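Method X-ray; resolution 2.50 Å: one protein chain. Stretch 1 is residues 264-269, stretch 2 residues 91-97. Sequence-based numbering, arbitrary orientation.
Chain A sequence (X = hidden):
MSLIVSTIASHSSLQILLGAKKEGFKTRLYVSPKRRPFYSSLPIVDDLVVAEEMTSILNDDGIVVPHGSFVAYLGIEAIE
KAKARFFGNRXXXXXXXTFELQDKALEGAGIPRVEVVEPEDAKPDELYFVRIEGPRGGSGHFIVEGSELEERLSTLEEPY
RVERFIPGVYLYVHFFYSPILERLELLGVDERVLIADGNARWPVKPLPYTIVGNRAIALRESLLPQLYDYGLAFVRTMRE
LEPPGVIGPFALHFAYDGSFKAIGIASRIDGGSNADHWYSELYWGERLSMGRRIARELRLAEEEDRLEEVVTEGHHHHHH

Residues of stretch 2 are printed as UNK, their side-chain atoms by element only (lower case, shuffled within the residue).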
# COMPACT_ATOMS: atom_id res chain seq x y z
N GLY A 264 -16.42 3.70 15.61
CA GLY A 264 -16.47 5.14 15.49
C GLY A 264 -16.79 5.67 14.11
O GLY A 264 -17.14 4.92 13.20
N ILE A 265 -16.67 6.99 13.95
CA ILE A 265 -16.94 7.64 12.67
C ILE A 265 -16.07 8.86 12.47
O ILE A 265 -15.39 9.32 13.38
CB ILE A 265 -18.42 8.12 12.57
CG1 ILE A 265 -18.69 9.17 13.66
CG2 ILE A 265 -19.36 6.94 12.70
CD1 ILE A 265 -19.99 9.93 13.46
N ALA A 266 -16.10 9.39 11.26
CA ALA A 266 -15.35 10.59 10.92
C ALA A 266 -16.41 11.49 10.34
O ALA A 266 -17.04 11.15 9.34
CB ALA A 266 -14.27 10.29 9.89
N SER A 267 -16.65 12.63 10.97
CA SER A 267 -17.66 13.54 10.47
C SER A 267 -17.08 14.49 9.44
O SER A 267 -17.70 15.48 9.09
CB SER A 267 -18.32 14.31 11.62
OG SER A 267 -17.37 14.98 12.43
N ARG A 268 -15.88 14.17 8.95
CA ARG A 268 -15.18 14.97 7.95
C ARG A 268 -14.12 14.11 7.27
O ARG A 268 -14.02 12.93 7.57
CB ARG A 268 -14.54 16.20 8.60
CG ARG A 268 -13.99 15.96 9.99
CD ARG A 268 -12.79 15.06 9.96
NE ARG A 268 -12.40 14.66 11.29
CZ ARG A 268 -11.40 13.82 11.53
NH1 ARG A 268 -10.71 13.31 10.52
NH2 ARG A 268 -11.09 13.49 12.78
N ILE A 269 -13.34 14.68 6.36
CA ILE A 269 -12.29 13.92 5.68
C ILE A 269 -11.43 13.24 6.74
O ILE A 269 -10.77 13.88 7.54
CB ILE A 269 -11.45 14.82 4.76
CG1 ILE A 269 -10.43 13.97 4.02
CG2 ILE A 269 -10.79 15.93 5.55
CD1 ILE A 269 -9.78 14.70 2.89
N UNK A 91 -22.51 21.50 10.93
CA UNK A 91 -23.10 21.17 12.21
C UNK A 91 -22.81 19.70 12.46
O UNK A 91 -22.86 19.23 13.60
n UNK A 91 -26.36 23.18 10.68
n UNK A 91 -27.56 22.97 8.74
c UNK A 91 -24.61 21.44 12.19
c UNK A 91 -24.98 22.85 12.67
n UNK A 91 -26.00 24.66 8.95
c UNK A 91 -26.65 23.61 9.46
c UNK A 91 -25.34 23.78 11.53
N UNK A 92 -22.47 19.00 11.38
CA UNK A 92 -22.13 17.58 11.42
C UNK A 92 -20.79 17.31 12.10
O UNK A 92 -20.65 16.35 12.84
c UNK A 92 -21.06 12.89 9.50
c UNK A 92 -21.90 13.27 10.54
c UNK A 92 -22.12 17.05 9.98
c UNK A 92 -20.55 13.85 8.64
c UNK A 92 -20.88 15.20 8.82
c UNK A 92 -21.72 15.60 9.85
c UNK A 92 -22.23 14.63 10.71
N UNK A 93 -19.83 18.18 11.85
CA UNK A 93 -18.50 18.03 12.42
C UNK A 93 -18.44 17.63 13.90
O UNK A 93 -17.49 16.98 14.32
c UNK A 93 -17.16 21.28 10.78
c UNK A 93 -17.58 19.81 10.79
c UNK A 93 -16.58 18.94 10.05
c UNK A 93 -17.72 19.33 12.23
N UNK A 94 -19.46 17.99 14.68
CA UNK A 94 -19.44 17.67 16.11
C UNK A 94 -19.89 16.25 16.45
O UNK A 94 -19.65 15.76 17.54
n UNK A 94 -24.28 20.17 15.63
c UNK A 94 -20.31 18.67 16.88
c UNK A 94 -24.10 19.48 16.93
c UNK A 94 -21.77 18.69 16.44
c UNK A 94 -22.66 19.48 17.40
N UNK A 95 -20.54 15.60 15.49
CA UNK A 95 -21.06 14.26 15.69
C UNK A 95 -20.05 13.14 15.91
O UNK A 95 -20.43 12.04 16.28
c UNK A 95 -23.31 14.57 14.67
c UNK A 95 -26.18 12.41 16.01
c UNK A 95 -26.84 14.71 15.56
n UNK A 95 -24.94 16.11 14.68
c UNK A 95 -21.98 13.89 14.54
c UNK A 95 -24.52 13.96 15.15
c UNK A 95 -23.61 15.87 14.40
c UNK A 95 -25.52 14.96 15.14
c UNK A 95 -24.86 12.67 15.59
c UNK A 95 -27.15 13.44 15.99
N UNK A 96 -18.77 13.43 15.69
CA UNK A 96 -17.74 12.42 15.89
C UNK A 96 -17.01 12.74 17.18
O UNK A 96 -16.14 11.99 17.63
c UNK A 96 -14.71 13.48 13.66
c UNK A 96 -15.67 13.46 14.84
c UNK A 96 -16.76 12.42 14.72
o UNK A 96 -14.31 12.39 13.18
o UNK A 96 -14.35 14.59 13.22
N UNK A 97 -17.39 13.86 17.79
CA UNK A 97 -16.73 14.33 19.01
C UNK A 97 -17.07 13.66 20.34
O UNK A 97 -16.24 13.67 21.25
c UNK A 97 -16.94 15.84 19.16
o UNK A 97 -16.58 16.50 17.93
c UNK A 97 -16.06 16.39 20.27

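Position 91 carries three carbons in a row, a nitrogen, and then a carbon bearing two more nitrogens, all out of reach of stretch 1. That is a guanidinium on a long arm, so the residue is arginine, R91, a polar type suited to its partly exposed site.

Position 92 has one carbon followed by a ring of six carbons, whose face lies over S267: phenylalanine, F92. Its flat, nonpolar ring suits a buried site beside S267, just past the end of the strand. S267 CB sits 3.6 Å from the centroid of the F92 ring, 7° off the normal, a CH-pi contact over the face, and S267 O approaches F92 CD2 at 3.2 Å.

Position 93 shows four carbons, forked at the second, with a terminal carbon against R268: leucine, L93. One methyl of the fork, L93 CD2, packs 3.7 Å from R268 CB. Its backbone also takes part: S267 OG donates a hydrogen bond to L93 O at 2.8 Å.

Position 94 is a row of four carbons ending in nitrogen, its CA-to-CB bond pointing away from stretch 1: lysine, K94. The long amine-tipped arm suits this partly exposed site; extended through chi2 and chi3, it carries K94 NZ to R91 O, 2.6 Å away, where it donates a hydrogen bond.

Position 95 has one carbon and then fused five- and six-membered rings holding eight carbons and one nitrogen. The rings lead away from stretch 1, and the backbone O meets I265 CD1 at 3.5 Å. Only tryptophan fits: W95, whose large indole suits buried surroundings, its NE1 bonded elsewhere in the structure.

Position 96 has three carbons, the third carrying two oxygens; one meets the guanidinium of R268, the other the backbone NH of S267. The length of the arm fits glutamate, E96. R268 NE to E96 OE2, 2.7 Å, is a salt bridge with a hydrogen bond in it. S267 N donates a weak hydrogen bond to E96 OE1 at 3.2 Å.

Position 97 has one carbon bearing an oxygen and a second carbon, without contact to stretch 1: threonine, T97. Its short hydroxyl suits reaching back: T97 OG1 donates a weak bond to K94 O at 3.2 Å.

The contact centers on S267 and E96, whose CA-to-CB bonds point toward the opposing stretch. S267 uses its hydroxyl, backbone NH and CB against three different residues, while the carboxylate of E96 ties together the backbone and the arginine just past the strand. F92, L93 and I265 add nonpolar packing beside these polar links, with I265 CG1 3.9 Å from E96 CB.

Stretch 2, residues 91-97: RFLKWET
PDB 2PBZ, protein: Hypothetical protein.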